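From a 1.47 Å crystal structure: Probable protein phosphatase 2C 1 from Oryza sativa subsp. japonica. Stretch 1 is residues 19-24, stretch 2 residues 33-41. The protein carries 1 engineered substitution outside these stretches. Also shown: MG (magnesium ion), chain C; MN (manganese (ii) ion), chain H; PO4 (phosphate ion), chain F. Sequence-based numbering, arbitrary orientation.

Stretch 1 (19-24) GEDAFF
Stretch 2, residues 33-41: FAVADGVSG

Residues 21-24 and 33-38 form neighbouring antiparallel strands. Their axes approach to 4.6 Å, and their N-to-C directions differ by 167°. The register pairs Asp 21 with Asp 37, Ala 22 with Ala 36, Phe 23 with Val 35, and Phe 24 with Ala 34. CA atoms lie 4.3 Å apart in the Asp 21-Asp 37 and Phe 23-Val 35 pairs, and 5.2 Å apart in the two hydrogen-bonded pairs.

Glu 20 (-122/5, chi1 m) precedes the strand. Its O accepts from Gly 38 N at 2.9 Å. A CB on Gly 38 would clash with this O. Water 1 links the side chains beyond: it donates to Glu 20 OE1 (2.9 Å) and Ser 40 OG (2.6 Å), and binds magnesium.

Asp 21 (-80/148, chi1 m) shares a face with Asp 37 (chi1 t). Asp 21 OD1 and Asp 37 OD1 are 3.2 Å apart, both acceptors, with cations close by. Asp 37 bridges the metals: OD1 to magnesium at 2.0 Å, OD2 to manganese at 2.1 Å. Gly 38 O also binds magnesium at 2.0 Å. Asp 21 OD1 instead accepts from metal-bound water 2 (2.7 Å) and water 3 (2.9 Å).

Ala 22 (-141/160) turns to the other face with Ala 36. Ala 22 N donates to Ala 36 O at 2.7 Å; Ala 36 N returns a bond to Ala 22 O at 2.9 Å.

Phe 23 (-153/166, chi1 p) returns to the aspartate face. Its CB meets Val 35 CG2 at 4.4 Å, while its ring leads away. Phe 23 CA approaches Ala 34 O at 3.2 Å, a CA-H...O contact.

Phe 24 (-143/138, chi1 t) shares the alanine face. Phe 24 N donates to Ala 34 O at 2.9 Å, and Ala 34 N to Phe 24 O at 2.8 Å.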

ATOM      1  N   GLY A  19     -11.617  19.769 -17.930  1.00 21.82           N
ATOM      2  CA  GLY A  19     -10.532  19.500 -17.016  1.00 23.83           C
ATOM      3  C   GLY A  19      -9.340  18.864 -17.706  1.00 20.52           C
ATOM      4  O   GLY A  19      -9.266  18.755 -18.935  1.00 20.86           O
ATOM      5  N   GLU A  20      -8.389  18.427 -16.880  1.00 14.74           N
ATOM      6  CA  GLU A  20      -7.102  17.945 -17.367  1.00 14.31           C
ATOM      7  C   GLU A  20      -6.796  16.512 -16.945  1.00 14.64           C
ATOM      8  O   GLU A  20      -5.690  16.020 -17.212  1.00 15.14           O
ATOM      9  CB  GLU A  20      -5.983  18.901 -16.952  1.00 18.55           C
ATOM     10  CG  GLU A  20      -6.105  20.268 -17.627  1.00 20.60           C
ATOM     11  CD  GLU A  20      -6.216  21.417 -16.647  1.00 27.28           C
ATOM     12  OE1 GLU A  20      -5.712  21.296 -15.512  1.00 29.28           O
ATOM     13  OE2 GLU A  20      -6.797  22.454 -17.025  1.00 40.07           O
ATOM     14  N   ASP A  21      -7.734  15.841 -16.287  1.00 12.39           N
ATOM     15  CA  ASP A  21      -7.663  14.397 -16.107  1.00 13.30           C
ATOM     16  C   ASP A  21      -8.149  13.724 -17.386  1.00 16.91           C
ATOM     17  O   ASP A  21      -9.018  14.243 -18.092  1.00 18.79           O
ATOM     18  CB  ASP A  21      -8.612  13.949 -14.987  1.00 14.14           C
ATOM     19  CG  ASP A  21      -8.058  14.149 -13.567  1.00 15.06           C
ATOM     20  OD1 ASP A  21      -6.958  14.702 -13.366  1.00 14.31           O
ATOM     21  OD2 ASP A  21      -8.767  13.721 -12.624  1.00 13.76           O
ATOM     22  N   ALA A  22      -7.589  12.554 -17.680  1.00 13.59           N
ATOM     23  CA  ALA A  22      -8.035  11.754 -18.811  1.00 13.28           C
ATOM     24  C   ALA A  22      -8.020  10.289 -18.406  1.00 13.00           C
ATOM     25  O   ALA A  22      -7.365   9.905 -17.436  1.00 13.97           O
ATOM     26  CB  ALA A  22      -7.156  11.982 -20.050  1.00 15.52           C
ATOM     27  N   PHE A  23      -8.764   9.463 -19.139  1.00 11.69           N
ATOM     28  CA  PHE A  23      -8.800   8.050 -18.798  1.00 12.75           C
ATOM     29  C   PHE A  23      -9.114   7.216 -20.032  1.00 16.40           C
ATOM     30  O   PHE A  23      -9.548   7.726 -21.067  1.00 16.20           O
ATOM     31  CB  PHE A  23      -9.805   7.767 -17.671  1.00 13.90           C
ATOM     32  CG  PHE A  23     -11.240   7.812 -18.119  1.00 15.59           C
ATOM     33  CD1 PHE A  23     -11.893   9.025 -18.269  1.00 27.39           C
ATOM     34  CD2 PHE A  23     -11.929   6.648 -18.410  1.00 19.66           C
ATOM     35  CE1 PHE A  23     -13.213   9.073 -18.697  1.00 26.16           C
ATOM     36  CE2 PHE A  23     -13.252   6.691 -18.835  1.00 24.84           C
ATOM     37  CZ  PHE A  23     -13.892   7.907 -18.976  1.00 27.42           C
ATOM     38  N   PHE A  24      -8.893   5.910 -19.896  1.00 14.13           N
ATOM     39  CA  PHE A  24      -9.256   4.916 -20.894  1.00 14.51           C
ATOM     40  C   PHE A  24      -9.724   3.671 -20.153  1.00 15.49           C
ATOM     41  O   PHE A  24      -9.121   3.288 -19.149  1.00 15.72           O
ATOM     42  CB  PHE A  24      -8.043   4.550 -21.770  1.00 20.38           C
ATOM     43  CG  PHE A  24      -8.295   3.394 -22.696  1.00 21.20           C
ATOM     44  CD1 PHE A  24      -9.015   3.579 -23.865  1.00 23.57           C
ATOM     45  CD2 PHE A  24      -7.829   2.122 -22.393  1.00 21.56           C
ATOM     46  CE1 PHE A  24      -9.266   2.522 -24.725  1.00 24.27           C
ATOM     47  CE2 PHE A  24      -8.074   1.061 -23.250  1.00 23.78           C
ATOM     48  CZ  PHE A  24      -8.792   1.264 -24.419  1.00 25.94           C
ATOM     49  N   PHE A  33      -7.700  -0.605 -17.629  1.00 12.28           N
ATOM     50  CA  PHE A  33      -8.028   0.808 -17.553  1.00 12.16           C
ATOM     51  C   PHE A  33      -6.768   1.601 -17.258  1.00 11.99           C
ATOM     52  O   PHE A  33      -5.742   1.056 -16.836  1.00 11.84           O
ATOM     53  CB  PHE A  33      -9.134   1.103 -16.527  1.00 11.07           C
ATOM     54  CG  PHE A  33      -8.783   0.722 -15.121  1.00 14.48           C
ATOM     55  CD1 PHE A  33      -8.026   1.568 -14.331  1.00 15.33           C
ATOM     56  CD2 PHE A  33      -9.218  -0.483 -14.587  1.00 15.45           C
ATOM     57  CE1 PHE A  33      -7.695   1.219 -13.041  1.00 17.64           C
ATOM     58  CE2 PHE A  33      -8.901  -0.838 -13.285  1.00 15.84           C
ATOM     59  CZ  PHE A  33      -8.130   0.015 -12.512  1.00 17.74           C
ATOM     60  N   ALA A  34      -6.862   2.905 -17.493  1.00 11.72           N
ATOM     61  CA  ALA A  34      -5.754   3.803 -17.231  1.00 11.46           C
ATOM     62  C   ALA A  34      -6.315   5.177 -16.905  1.00 12.47           C
ATOM     63  O   ALA A  34      -7.390   5.553 -17.383  1.00 13.35           O
ATOM     64  CB  ALA A  34      -4.821   3.889 -18.440  1.00 12.29           C
ATOM     65  N   VAL A  35      -5.586   5.912 -16.066  1.00 11.77           N
ATOM     66  CA  VAL A  35      -5.919   7.282 -15.703  1.00 13.10           C
ATOM     67  C   VAL A  35      -4.652   8.109 -15.830  1.00 12.95           C
ATOM     68  O   VAL A  35      -3.564   7.651 -15.461  1.00 13.22           O
ATOM     69  CB  VAL A  35      -6.454   7.373 -14.259  1.00 12.79           C
ATOM     70  CG1 VAL A  35      -6.799   8.811 -13.898  1.00 15.39           C
ATOM     71  CG2 VAL A  35      -7.670   6.483 -14.067  1.00 14.85           C
ATOM     72  N   ALA A  36      -4.789   9.324 -16.348  1.00 12.66           N
ATOM     73  CA  ALA A  36      -3.692  10.281 -16.389  1.00 12.47           C
ATOM     74  C   ALA A  36      -4.186  11.633 -15.905  1.00 14.08           C
ATOM     75  O   ALA A  36      -5.272  12.080 -16.283  1.00 18.05           O
ATOM     76  CB  ALA A  36      -3.123  10.413 -17.801  1.00 11.95           C
ATOM     77  N   ASP A  37      -3.393  12.273 -15.062  1.00 11.46           N
ATOM     78  CA  ASP A  37      -3.740  13.559 -14.461  1.00 12.07           C
ATOM     79  C   ASP A  37      -2.736  14.588 -14.975  1.00 10.76           C
ATOM     80  O   ASP A  37      -1.587  14.621 -14.525  1.00 11.88           O
ATOM     81  CB  ASP A  37      -3.686  13.443 -12.939  1.00 12.37           C
ATOM     82  CG  ASP A  37      -3.981  14.756 -12.229  1.00 11.94           C
ATOM     83  OD1 ASP A  37      -3.999  15.821 -12.886  1.00 13.79           O
ATOM     84  OD2 ASP A  37      -4.157  14.724 -10.995  1.00 12.55           O
ATOM     85  N   GLY A  38      -3.177  15.435 -15.903  1.00 12.51           N
ATOM     86  CA  GLY A  38      -2.336  16.514 -16.385  1.00 13.01           C
ATOM     87  C   GLY A  38      -1.984  17.468 -15.262  1.00 14.72           C
ATOM     88  O   GLY A  38      -2.862  17.861 -14.489  1.00 15.27           O
ATOM     89  N   VAL A  39      -0.710  17.831 -15.146  1.00 13.70           N
ATOM     90  CA  VAL A  39      -0.221  18.560 -13.976  1.00 15.30           C
ATOM     91  C   VAL A  39      -0.646  20.024 -14.059  1.00 19.16           C
ATOM     92  O   VAL A  39      -0.339  20.720 -15.034  1.00 17.42           O
ATOM     93  CB  VAL A  39       1.304  18.434 -13.843  1.00 15.96           C
ATOM     94  CG1 VAL A  39       1.811  19.301 -12.697  1.00 22.01           C
ATOM     95  CG2 VAL A  39       1.701  16.973 -13.627  1.00 16.24           C
ATOM     96  N   SER A  40      -1.360  20.485 -13.034  1.00 18.48           N
ATOM     97  CA  SER A  40      -1.684  21.899 -12.918  1.00 17.82           C
ATOM     98  C   SER A  40      -0.400  22.713 -12.888  1.00 22.00           C
ATOM     99  O   SER A  40       0.596  22.324 -12.272  1.00 25.14           O
ATOM    100  CB  SER A  40      -2.464  22.154 -11.625  1.00 20.90           C
ATOM    101  OG  SER A  40      -3.728  21.513 -11.631  1.00 20.40           O
ATOM    102  N   GLY A  41      -0.426  23.855 -13.550  1.00 26.41           N
ATOM    103  CA  GLY A  41       0.727  24.722 -13.636  1.00 22.79           C
ATOM    104  C   GLY A  41       1.259  24.887 -15.036  1.00 24.81           C
ATOM    105  O   GLY A  41       1.913  25.898 -15.317  1.00 25.40           O
TER
HETATM  106 MG    MG C 401      -4.265  17.785 -13.045  1.00 12.73          MG
HETATM  107 MN    MN H 406      -5.062  16.132  -9.727  0.70 13.69          MN
HETATM  108  P   PO4 F 404      -3.550  18.362 -10.393  1.00 14.32           P
HETATM  109  O1  PO4 F 404      -2.495  18.366 -11.471  1.00 14.07           O
HETATM  110  O2  PO4 F 404      -3.221  17.350  -9.323  1.00 15.68           O
HETATM  111  O3  PO4 F 404      -3.661  19.734  -9.746  1.00 16.19           O
HETATM  112  O4  PO4 F 404      -4.877  17.969 -11.004  1.00 14.09           O
HETATM  113  O   HOH W   1      -4.666  19.741 -13.349  1.00 15.80           O
HETATM  114  O   HOH W   2      -5.988  17.132 -13.868  1.00 14.34           O
HETATM  115  O   HOH W   3      -6.861  15.389 -10.574  1.00 14.39           O